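Local coordinates for WbbM protein (Klebsiella pneumoniae, PDB 6U4B), which is probably a bifunctional, metal-dependent glycosyltransferase that polymerises O-antigen polysaccharide and works as a trimer, at residues Tyr333-Leu338 / Val360-Phe365; Pro126-Glu131 / Thr283-Glu288; Met445-Asp450 / Lys501-Asp506; Lys30-His35 / Lys90-Ala95. All coordinates share one frame; numbering follows the deposited sequence.

Contact 1 (Tyr333-Leu338 / Val360-Phe365)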
# COMPACT_ATOMS: atom_id res chain seq x y z
N TYR A 333 -0.42 -18.70 14.72
CA TYR A 333 -1.82 -18.29 14.81
C TYR A 333 -2.67 -19.23 13.97
O TYR A 333 -2.49 -19.30 12.75
CB TYR A 333 -1.99 -16.83 14.38
CG TYR A 333 -1.30 -15.86 15.31
CD1 TYR A 333 -2.01 -15.15 16.27
CD2 TYR A 333 0.08 -15.65 15.23
CE1 TYR A 333 -1.37 -14.26 17.12
CE2 TYR A 333 0.72 -14.77 16.08
CZ TYR A 333 -0.01 -14.08 17.02
OH TYR A 333 0.63 -13.20 17.86
N ASP A 334 -3.59 -19.93 14.62
CA ASP A 334 -4.44 -20.96 14.02
C ASP A 334 -5.84 -20.37 13.92
O ASP A 334 -6.64 -20.47 14.85
CB ASP A 334 -4.40 -22.23 14.87
CG ASP A 334 -5.22 -23.38 14.28
OD1 ASP A 334 -5.94 -23.18 13.28
OD2 ASP A 334 -5.13 -24.49 14.83
N ILE A 335 -6.14 -19.76 12.78
CA ILE A 335 -7.41 -19.08 12.56
C ILE A 335 -8.36 -20.04 11.85
O ILE A 335 -8.00 -20.63 10.82
CB ILE A 335 -7.23 -17.79 11.75
CG1 ILE A 335 -6.17 -16.89 12.39
CG2 ILE A 335 -8.55 -17.05 11.63
CD1 ILE A 335 -5.97 -15.57 11.68
N VAL A 336 -9.56 -20.20 12.40
CA VAL A 336 -10.59 -21.03 11.80
C VAL A 336 -11.85 -20.19 11.65
O VAL A 336 -12.35 -19.63 12.64
CB VAL A 336 -10.89 -22.29 12.63
CG1 VAL A 336 -12.06 -23.05 12.03
CG2 VAL A 336 -9.65 -23.18 12.70
N VAL A 337 -12.36 -20.09 10.43
CA VAL A 337 -13.58 -19.35 10.14
C VAL A 337 -14.73 -20.33 10.01
O VAL A 337 -14.72 -21.20 9.12
CB VAL A 337 -13.44 -18.50 8.87
CG1 VAL A 337 -14.80 -17.97 8.44
CG2 VAL A 337 -12.46 -17.34 9.11
N LEU A 338 -15.73 -20.21 10.88
CA LEU A 338 -16.98 -20.95 10.75
C LEU A 338 -17.82 -20.21 9.73
O LEU A 338 -18.53 -19.26 10.06
CB LEU A 338 -17.69 -21.06 12.09
CG LEU A 338 -16.81 -21.53 13.25
CD1 LEU A 338 -17.60 -21.56 14.56
CD2 LEU A 338 -16.23 -22.90 12.94
N VAL A 360 0.84 -17.99 10.31
CA VAL A 360 -0.60 -17.72 10.35
C VAL A 360 -1.30 -18.70 9.42
O VAL A 360 -1.06 -18.69 8.21
CB VAL A 360 -0.93 -16.27 9.95
CG1 VAL A 360 -2.44 -16.04 10.03
CG2 VAL A 360 -0.19 -15.28 10.84
N SER A 361 -2.15 -19.55 9.98
CA SER A 361 -2.97 -20.47 9.21
C SER A 361 -4.42 -20.00 9.20
O SER A 361 -4.91 -19.43 10.18
CB SER A 361 -2.89 -21.90 9.77
OG SER A 361 -3.82 -22.74 9.11
N LEU A 362 -5.10 -20.25 8.08
CA LEU A 362 -6.51 -19.93 7.93
C LEU A 362 -7.22 -21.13 7.33
O LEU A 362 -6.84 -21.61 6.26
CB LEU A 362 -6.70 -18.69 7.04
CG LEU A 362 -7.95 -17.82 7.21
CD1 LEU A 362 -8.60 -17.53 5.86
CD2 LEU A 362 -8.97 -18.40 8.19
N ARG A 363 -8.23 -21.63 8.03
CA ARG A 363 -9.04 -22.74 7.55
C ARG A 363 -10.51 -22.38 7.68
O ARG A 363 -10.89 -21.53 8.49
CB ARG A 363 -8.74 -24.04 8.31
CG ARG A 363 -7.32 -24.57 8.12
CD ARG A 363 -7.07 -25.77 9.01
NE ARG A 363 -7.07 -25.41 10.43
CZ ARG A 363 -7.13 -26.29 11.42
NH1 ARG A 363 -7.20 -27.59 11.16
NH2 ARG A 363 -7.12 -25.87 12.68
N PHE A 364 -11.34 -23.04 6.88
CA PHE A 364 -12.77 -22.81 6.86
C PHE A 364 -13.51 -24.08 7.24
O PHE A 364 -13.11 -25.18 6.86
CB PHE A 364 -13.25 -22.34 5.48
CG PHE A 364 -12.76 -20.97 5.10
CD1 PHE A 364 -13.44 -19.84 5.52
CD2 PHE A 364 -11.62 -20.82 4.33
CE1 PHE A 364 -13.00 -18.58 5.17
CE2 PHE A 364 -11.17 -19.55 3.98
CZ PHE A 364 -11.86 -18.43 4.40
N PHE A 365 -14.60 -23.91 7.99
CA PHE A 365 -15.49 -25.01 8.32
C PHE A 365 -16.93 -24.55 8.10
O PHE A 365 -17.31 -23.46 8.55
CB PHE A 365 -15.30 -25.48 9.77
CG PHE A 365 -16.16 -26.65 10.14
CD1 PHE A 365 -15.81 -27.93 9.74
CD2 PHE A 365 -17.31 -26.48 10.89
CE1 PHE A 365 -16.61 -29.02 10.08
CE2 PHE A 365 -18.11 -27.56 11.23
CZ PHE A 365 -17.75 -28.84 10.82
O HOH W 1 -6.15 -22.50 10.68

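Contact 2 (Pro126-Glu131 / Thr283-Glu288)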
# COMPACT_ATOMS: atom_id res chain seq x y z
N PRO A 126 -31.31 -45.64 10.44
CA PRO A 126 -31.56 -44.19 10.56
C PRO A 126 -30.31 -43.33 10.51
O PRO A 126 -30.16 -42.51 9.60
CB PRO A 126 -32.27 -44.07 11.93
CG PRO A 126 -32.09 -45.41 12.60
CD PRO A 126 -31.98 -46.40 11.50
N CYS A 127 -29.40 -43.50 11.47
CA CYS A 127 -28.17 -42.72 11.51
C CYS A 127 -27.02 -43.61 11.96
O CYS A 127 -27.22 -44.75 12.40
CB CYS A 127 -28.30 -41.49 12.42
SG CYS A 127 -28.69 -41.86 14.14
N ILE A 128 -25.81 -43.08 11.83
CA ILE A 128 -24.60 -43.80 12.24
C ILE A 128 -24.46 -43.68 13.75
O ILE A 128 -24.08 -42.63 14.27
CB ILE A 128 -23.36 -43.27 11.52
CG1 ILE A 128 -23.46 -43.51 10.02
CG2 ILE A 128 -22.10 -43.92 12.09
CD1 ILE A 128 -22.28 -42.97 9.23
N ASP A 129 -24.77 -44.76 14.46
CA ASP A 129 -24.58 -44.80 15.91
C ASP A 129 -23.84 -46.07 16.32
O ASP A 129 -23.33 -46.80 15.46
CB ASP A 129 -25.92 -44.70 16.64
CG ASP A 129 -26.94 -45.72 16.14
OD1 ASP A 129 -27.48 -45.52 15.03
OD2 ASP A 129 -27.19 -46.71 16.85
N GLU A 130 -23.78 -46.34 17.62
CA GLU A 130 -23.06 -47.52 18.09
C GLU A 130 -23.79 -48.81 17.72
O GLU A 130 -23.13 -49.83 17.46
CB GLU A 130 -22.84 -47.43 19.60
CG GLU A 130 -21.57 -46.67 19.98
CD GLU A 130 -21.49 -46.35 21.46
OE1 GLU A 130 -21.80 -45.20 21.83
OE2 GLU A 130 -21.13 -47.25 22.26
N GLU A 131 -25.12 -48.79 17.69
CA GLU A 131 -25.87 -49.97 17.26
C GLU A 131 -25.62 -50.27 15.78
O GLU A 131 -25.52 -51.44 15.39
CB GLU A 131 -27.36 -49.78 17.52
CG GLU A 131 -28.22 -50.94 17.03
CD GLU A 131 -29.68 -50.56 16.88
OE1 GLU A 131 -30.00 -49.35 16.97
OE2 GLU A 131 -30.51 -51.47 16.67
N THR A 283 -25.45 -51.24 3.08
CA THR A 283 -26.20 -50.44 4.04
C THR A 283 -26.40 -49.03 3.51
O THR A 283 -25.68 -48.56 2.62
CB THR A 283 -25.48 -50.38 5.40
OG1 THR A 283 -24.40 -49.44 5.34
CG2 THR A 283 -24.95 -51.75 5.79
N PHE A 284 -27.40 -48.35 4.06
CA PHE A 284 -27.63 -46.94 3.78
C PHE A 284 -28.05 -46.23 5.06
O PHE A 284 -28.88 -46.75 5.82
CB PHE A 284 -28.70 -46.72 2.70
CG PHE A 284 -29.03 -45.27 2.47
CD1 PHE A 284 -30.25 -44.75 2.88
CD2 PHE A 284 -28.12 -44.42 1.88
CE1 PHE A 284 -30.56 -43.42 2.68
CE2 PHE A 284 -28.41 -43.08 1.68
CZ PHE A 284 -29.64 -42.58 2.08
N VAL A 285 -27.48 -45.05 5.28
CA VAL A 285 -27.76 -44.22 6.44
C VAL A 285 -28.65 -43.07 5.99
O VAL A 285 -28.23 -42.23 5.19
CB VAL A 285 -26.47 -43.71 7.09
CG1 VAL A 285 -26.78 -42.81 8.26
CG2 VAL A 285 -25.60 -44.88 7.52
N SER A 286 -29.89 -43.04 6.51
CA SER A 286 -30.88 -42.10 6.00
C SER A 286 -30.76 -40.70 6.60
O SER A 286 -31.27 -39.75 5.99
CB SER A 286 -32.29 -42.65 6.26
OG SER A 286 -32.40 -43.20 7.56
N ASN A 287 -30.11 -40.55 7.75
CA ASN A 287 -29.97 -39.26 8.40
C ASN A 287 -28.49 -38.92 8.54
O ASN A 287 -27.75 -39.63 9.25
CB ASN A 287 -30.65 -39.25 9.77
CG ASN A 287 -32.16 -39.33 9.67
OD1 ASN A 287 -32.77 -38.72 8.80
ND2 ASN A 287 -32.77 -40.10 10.57
N GLU A 288 -28.06 -37.85 7.88
CA GLU A 288 -26.67 -37.43 7.97
C GLU A 288 -26.44 -36.67 9.28
O GLU A 288 -27.27 -35.85 9.69
CB GLU A 288 -26.30 -36.55 6.78
CG GLU A 288 -24.82 -36.56 6.44
CD GLU A 288 -24.52 -35.78 5.17
OE1 GLU A 288 -23.99 -34.66 5.27
OE2 GLU A 288 -24.82 -36.30 4.07

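Contact 3 (Met445-Asp450 / Lys501-Asp506)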
# COMPACT_ATOMS: atom_id res chain seq x y z
N MET A 445 -36.71 -2.89 29.11
CA MET A 445 -37.62 -4.03 29.07
C MET A 445 -37.00 -5.16 28.27
O MET A 445 -36.62 -4.98 27.11
CB MET A 445 -38.96 -3.62 28.47
CG MET A 445 -39.73 -2.60 29.30
SD MET A 445 -40.10 -3.16 30.97
CE MET A 445 -41.30 -1.94 31.48
N SER A 446 -36.91 -6.34 28.89
CA SER A 446 -36.43 -7.52 28.19
C SER A 446 -37.56 -8.16 27.39
O SER A 446 -38.73 -7.81 27.53
CB SER A 446 -35.85 -8.53 29.19
OG SER A 446 -36.88 -9.11 29.98
N ALA A 447 -37.18 -9.11 26.54
CA ALA A 447 -38.16 -9.83 25.72
C ALA A 447 -37.66 -11.25 25.50
O ALA A 447 -36.57 -11.44 24.96
CB ALA A 447 -38.38 -9.12 24.38
N SER A 448 -38.46 -12.22 25.92
CA SER A 448 -38.11 -13.63 25.78
C SER A 448 -39.38 -14.45 25.92
O SER A 448 -40.49 -13.91 25.93
CB SER A 448 -37.05 -14.05 26.81
OG SER A 448 -37.61 -14.09 28.12
N ASP A 449 -39.23 -15.77 26.04
CA ASP A 449 -40.38 -16.64 26.26
C ASP A 449 -41.00 -16.44 27.63
O ASP A 449 -42.15 -16.86 27.84
CB ASP A 449 -39.98 -18.11 26.08
CG ASP A 449 -39.81 -18.49 24.62
OD1 ASP A 449 -40.49 -17.90 23.76
OD2 ASP A 449 -38.99 -19.40 24.34
N ASP A 450 -40.28 -15.83 28.57
CA ASP A 450 -40.81 -15.58 29.90
C ASP A 450 -41.55 -14.24 30.00
O ASP A 450 -41.85 -13.80 31.12
CB ASP A 450 -39.69 -15.63 30.94
CG ASP A 450 -39.06 -17.00 31.05
OD1 ASP A 450 -37.83 -17.09 31.21
OD2 ASP A 450 -39.80 -18.01 30.97
N LYS A 501 -36.47 -19.59 24.28
CA LYS A 501 -35.79 -18.57 23.50
C LYS A 501 -35.44 -17.39 24.41
O LYS A 501 -36.24 -16.97 25.24
CB LYS A 501 -36.67 -18.10 22.34
CG LYS A 501 -37.10 -19.24 21.45
CD LYS A 501 -36.93 -18.91 19.98
CE LYS A 501 -36.82 -20.18 19.16
NZ LYS A 501 -35.58 -20.93 19.51
N TYR A 502 -34.22 -16.89 24.25
CA TYR A 502 -33.66 -15.90 25.16
C TYR A 502 -33.51 -14.54 24.48
O TYR A 502 -33.41 -14.44 23.25
CB TYR A 502 -32.30 -16.37 25.69
CG TYR A 502 -32.39 -17.65 26.48
CD1 TYR A 502 -32.68 -17.64 27.84
CD2 TYR A 502 -32.20 -18.89 25.87
CE1 TYR A 502 -32.77 -18.81 28.57
CE2 TYR A 502 -32.29 -20.06 26.58
CZ TYR A 502 -32.57 -20.02 27.93
OH TYR A 502 -32.67 -21.19 28.65
N TRP A 503 -33.49 -13.50 25.31
CA TRP A 503 -33.47 -12.13 24.82
C TRP A 503 -32.28 -11.89 23.89
O TRP A 503 -32.45 -11.43 22.75
CB TRP A 503 -33.44 -11.16 26.00
CG TRP A 503 -33.63 -9.73 25.63
CD1 TRP A 503 -34.16 -9.24 24.47
CD2 TRP A 503 -33.30 -8.58 26.43
NE1 TRP A 503 -34.17 -7.87 24.49
CE2 TRP A 503 -33.65 -7.44 25.68
CE3 TRP A 503 -32.73 -8.42 27.70
CZ2 TRP A 503 -33.46 -6.15 26.17
CZ3 TRP A 503 -32.54 -7.13 28.18
CH2 TRP A 503 -32.90 -6.01 27.41
N PHE A 504 -31.07 -12.20 24.35
CA PHE A 504 -29.87 -12.03 23.55
C PHE A 504 -29.27 -13.37 23.13
O PHE A 504 -28.05 -13.51 23.03
CB PHE A 504 -28.84 -11.19 24.30
CG PHE A 504 -29.16 -9.72 24.28
CD1 PHE A 504 -28.81 -8.93 23.20
CD2 PHE A 504 -29.82 -9.13 25.34
CE1 PHE A 504 -29.10 -7.58 23.18
CE2 PHE A 504 -30.12 -7.78 25.33
CZ PHE A 504 -29.76 -7.01 24.25
N LEU A 505 -30.13 -14.36 22.90
CA LEU A 505 -29.78 -15.60 22.19
C LEU A 505 -28.61 -16.28 22.89
O LEU A 505 -28.66 -16.45 24.12
CB LEU A 505 -29.56 -15.25 20.72
CG LEU A 505 -30.59 -14.34 20.05
CD1 LEU A 505 -30.17 -13.99 18.64
CD2 LEU A 505 -31.98 -14.97 20.06
N ASP A 506 -27.55 -16.67 22.18
CA ASP A 506 -26.47 -17.44 22.78
C ASP A 506 -25.69 -16.64 23.81
O ASP A 506 -25.06 -17.24 24.70
CB ASP A 506 -25.53 -17.97 21.70
CG ASP A 506 -24.91 -16.86 20.88
OD1 ASP A 506 -25.62 -15.90 20.53
OD2 ASP A 506 -23.70 -16.95 20.58

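Contact 4 (Lys30-His35 / Lys90-Ala95)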
# COMPACT_ATOMS: atom_id res chain seq x y z
N LYS A 30 -7.32 -52.12 6.21
CA LYS A 30 -7.48 -50.67 6.17
C LYS A 30 -8.53 -50.35 5.11
O LYS A 30 -8.32 -50.64 3.93
CB LYS A 30 -6.16 -49.96 5.86
CG LYS A 30 -5.18 -49.96 7.02
CD LYS A 30 -3.83 -49.40 6.62
CE LYS A 30 -3.54 -48.09 7.31
NZ LYS A 30 -2.13 -47.65 7.08
N ILE A 31 -9.65 -49.77 5.54
CA ILE A 31 -10.75 -49.42 4.65
C ILE A 31 -10.95 -47.92 4.72
O ILE A 31 -10.95 -47.33 5.81
CB ILE A 31 -12.04 -50.16 5.03
CG1 ILE A 31 -11.80 -51.67 5.06
CG2 ILE A 31 -13.15 -49.83 4.04
CD1 ILE A 31 -12.95 -52.46 5.63
N TYR A 32 -11.11 -47.29 3.55
CA TYR A 32 -11.19 -45.84 3.45
C TYR A 32 -12.60 -45.42 3.05
O TYR A 32 -13.22 -46.03 2.18
CB TYR A 32 -10.18 -45.31 2.43
CG TYR A 32 -8.75 -45.67 2.78
CD1 TYR A 32 -7.94 -44.77 3.46
CD2 TYR A 32 -8.22 -46.91 2.44
CE1 TYR A 32 -6.64 -45.09 3.79
CE2 TYR A 32 -6.92 -47.24 2.76
CZ TYR A 32 -6.14 -46.33 3.44
OH TYR A 32 -4.84 -46.66 3.76
N THR A 33 -13.11 -44.38 3.71
CA THR A 33 -14.41 -43.81 3.39
C THR A 33 -14.23 -42.44 2.75
O THR A 33 -13.37 -41.65 3.17
CB THR A 33 -15.29 -43.69 4.64
OG1 THR A 33 -14.57 -43.03 5.69
CG2 THR A 33 -15.71 -45.08 5.12
N SER A 34 -15.05 -42.15 1.75
CA SER A 34 -14.93 -40.93 0.96
C SER A 34 -15.96 -39.90 1.42
O SER A 34 -17.17 -40.17 1.38
CB SER A 34 -15.10 -41.22 -0.53
OG SER A 34 -13.98 -41.92 -1.03
N HIS A 35 -15.49 -38.74 1.84
CA HIS A 35 -16.34 -37.65 2.29
C HIS A 35 -16.06 -36.40 1.46
O HIS A 35 -14.92 -36.16 1.04
CB HIS A 35 -16.11 -37.34 3.78
CG HIS A 35 -16.24 -38.53 4.68
ND1 HIS A 35 -17.30 -38.70 5.54
CD2 HIS A 35 -15.43 -39.60 4.86
CE1 HIS A 35 -17.14 -39.83 6.21
NE2 HIS A 35 -16.01 -40.39 5.82
N LYS A 90 -0.93 -44.63 -4.28
CA LYS A 90 0.36 -43.98 -4.47
C LYS A 90 1.05 -43.57 -3.18
O LYS A 90 2.28 -43.40 -3.18
CB LYS A 90 0.20 -42.74 -5.36
CG LYS A 90 -0.16 -43.06 -6.80
CD LYS A 90 0.89 -43.96 -7.43
CE LYS A 90 0.63 -44.14 -8.92
NZ LYS A 90 1.64 -45.04 -9.54
N ASN A 91 0.31 -43.39 -2.08
CA ASN A 91 0.86 -42.75 -0.90
C ASN A 91 0.76 -43.56 0.38
O ASN A 91 1.53 -43.31 1.31
CB ASN A 91 0.19 -41.39 -0.67
CG ASN A 91 0.24 -40.50 -1.90
OD1 ASN A 91 1.28 -39.90 -2.20
ND2 ASN A 91 -0.87 -40.41 -2.62
N GLU A 92 -0.16 -44.52 0.47
CA GLU A 92 -0.40 -45.23 1.72
C GLU A 92 0.42 -46.51 1.81
O GLU A 92 0.67 -47.19 0.81
CB GLU A 92 -1.89 -45.57 1.86
CG GLU A 92 -2.74 -44.46 2.44
CD GLU A 92 -2.49 -44.25 3.92
OE1 GLU A 92 -1.52 -43.54 4.27
OE2 GLU A 92 -3.25 -44.81 4.73
N GLU A 93 0.85 -46.83 3.03
CA GLU A 93 1.42 -48.14 3.33
C GLU A 93 0.27 -49.13 3.43
O GLU A 93 -0.53 -49.08 4.37
CB GLU A 93 2.25 -48.10 4.61
CG GLU A 93 3.73 -47.88 4.36
CD GLU A 93 4.60 -48.35 5.52
OE1 GLU A 93 4.28 -48.01 6.67
OE2 GLU A 93 5.59 -49.07 5.26
N LEU A 94 0.19 -50.04 2.46
CA LEU A 94 -0.99 -50.87 2.28
C LEU A 94 -1.02 -52.00 3.30
O LEU A 94 -0.03 -52.73 3.46
CB LEU A 94 -1.02 -51.43 0.87
CG LEU A 94 -0.67 -50.41 -0.22
CD1 LEU A 94 -0.49 -51.09 -1.55
CD2 LEU A 94 -1.73 -49.32 -0.30
N ALA A 95 -2.15 -52.15 3.98
CA ALA A 95 -2.37 -53.29 4.85
C ALA A 95 -2.55 -54.56 4.01
O ALA A 95 -2.56 -54.52 2.78
CB ALA A 95 -3.59 -53.05 5.74

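Contact 1 (Tyr333-Leu338 / Val360-Phe365)
Asp334 OD1 meets the guanidinium of Arg363 at its edge, 3.0 Å from NH2, in a salt bridge that uses the syn lone pair of OD1; the carboxylate and guanidinium planes stand 40° apart. Obliquely to the same guanidinium, Val336 CG2 packs 3.7 Å from Arg363 NH2. The Phe364 ring likewise meets its neighbour obliquely, CD1 lying 3.6 Å from Val337 CB as the two side chains run side by side. A bend at chi3 (-66°) turns the arginine back over the neighbouring strand, where a water takes hydrogen bonds from Arg363 NE and Ser361 OG and gives them to Asp334 OD1 and Ile335 O. The charges have further partners: Tyr399 for Asp334 OD2 and the carbonyl of Asn295 for Arg363 NH1. On the other face, beta-branched Ile335 and Val337 suit a packed sheet, and Leu362 CD2 sits 3.7 Å from Ile335 CG2, while helix 344-352 covers Leu362 and Phe364. Five backbone hydrogen bonds join the strands in parallel register, among them Ser361 N to Tyr333 O at 2.8 Å. Strand 333-340, helix 344-352 and strand 360-366 form a beta-alpha-beta crossover, the repeating unit of the Rossmann-like GT-A fold to which family 8 glycosyltransferases belong.

Contact 2 (Pro126-Glu131 / Thr283-Glu288)
Pro126 O accepts the backbone N-H of Asn287 at 2.7 Å, with an N-H...O angle of 136°, beside the C-terminal parts of strands 122-125 and 277-285, which pair in parallel in the mixed sheet of the N-terminal half. The same carbonyl takes a second bond, from the hydroxyl of Ser286, so two donors grip one oxygen. Proline has no N-H to give the neighbouring chain, but its carbonyl still serves as acceptor. Next to this polar point the contact turns apolar: Val285 CG1 rests 3.5 Å from Cys127 CA, and its other branch, CG2, lies 3.6 Å from Ile128 CG1, the two side chains crossing at about a right angle. The branched side chains of Val285 and Ile128 give the pair close apolar contact, and Ile128 also touches Leu42. Apart from this packing, Cys127 CB makes a van der Waals approach to the Asn287 carbonyl, 3.7 Å from its O. Beyond the contact, Asp129 N-caps helix 130-135, its OD2 accepting a weak bond from Glu131 N. With chi1 at 44°, Ser286 OG is tucked between its own backbone N and carbonyl carbon, which brings it 3.1 Å from Pro126 O, in the carbonyl plane and on a lone pair.

Contact 3 (Met445-Asp450 / Lys501-Asp506)
Residues 445-450, an irregular loop, run beside residues 501-504, which lead through a type I turn from Tyr502 to Leu505 into helix 505-513; the nearest CA atoms, those of Ser448 and Trp503, are 5.0 Å apart. The indole of Trp503 carries most of the packing. Ser446 CA sits over the centre of its six-membered ring, 3.6 Å from the centroid and only 4° off the ring normal, a CH-pi contact, while Ser446 CB lies 3.5 Å from Trp503 CE3. Ala447 N rests over the same face nearer the rim, and the opposite face is covered by Phe504 CE2. Small residues suit the loop here, because the broad indole can then lie directly against its backbone. CG of Trp503 is anti to the backbone N (chi1 -171°), which lays the ring along the loop, with CZ2 reaching to 3.5 Å from Met445 O. Ala447 O in turn receives a CA-H...O contact from Trp503 CA. Ser446 OG turns elsewhere, to the carbonyl of Met453, and Tyr458 of helix 455-461 bonds to Trp503 N.

At the far end Asp449 OD2 is directed at Lys501 N, which comes from above the carboxylate plane; the modelled 2.5 Å is shorter than usual for an N-H...O bond, and its exact length is doubtful. Asp449 N gives a weak bond of 3.3 Å to Lys501 O. Ser448 OG accepts from Asp450 N, an ST turn beside this pair. The loop thus appears to be held through backbone polar groups and CH-pi packing rather than a side-chain ion pair, since the Lys501 ammonium does not touch the Asp449 carboxylate.

Contact 4 (Lys30-His35 / Lys90-Ala95)
Lys30 reaches across from strand 29-35 to the chain that follows helix 82-91, and its carbons meet Ala95 first. CB lies 4.0 Å from Ala95 CB, CG comes closer, at 3.7 Å from that methyl, and CD stays beside it while also nearing Glu93 O. The aliphatic part of the lysine thus packs on a residue small enough to let it pass. A bend at chi3 (113°) then swings the end of the chain aside. CE approaches Glu92 OE2, and NZ ends near two oxygens: it gives a weak hydrogen bond of 3.5 Å to Glu93 O and forms a long salt bridge, 3.9 Å, with Glu92 OE2. The lysine and glutamate side chains cross at about a right angle.

The stronger bond to this carboxylate comes from Tyr32, two residues further along the strand. Its OH donates to Glu92 OE2 at 2.6 Å, on the anti lone pair, and the oxygen lies at the edge of the ring, in its plane. Ring and carboxylate planes are turned 83° apart. Glu92 CG, 3.3 Å from Tyr32 OH, lies beside the hydroxyl, and the bend at chi2 (-72°) sets the direction of the carboxylate beyond it. One carboxylate oxygen therefore faces a phenol and an ammonium group, both of which would be expected to stabilise its negative charge. Tyrosine fits because its ring can pack against Val88 of helix 82-91 while its hydroxyl reaches Glu92 OE2. Glu92 is the first residue after helix 82-91 to leave helical phi/psi, and the chain continues into strand 97-102. Strand 47-51, helix 82-91 and strand 97-102 form a beta-alpha-beta crossover passing strand 29-35, their parallel neighbour, in an alpha/beta fold.

Along the chain the order is contact 4, contact 2, contact 1, contact 3, each closing before the next opens. Contacts 4 and 2 both reach the mixed sheet of the N-terminal half, their centres 22 Å apart: one joins strand 29-35 to the exit of helix 82-91, the other lies beside the C-terminal parts of strands 122-125 and 277-285. Contacts 1 and 3 belong to the family 8 glycosyltransferase part, 31 Å apart between centres; contact 1 lies in the second mixed sheet, while contact 3 joins the loop between helices 434-441 and 455-461 to the residues leading into helix 505-513. Contacts 3 and 4, with centres 49 Å apart, lie on opposite sides of the chain's centre. This separation into two sheet-based halves agrees with a bifunctional enzyme.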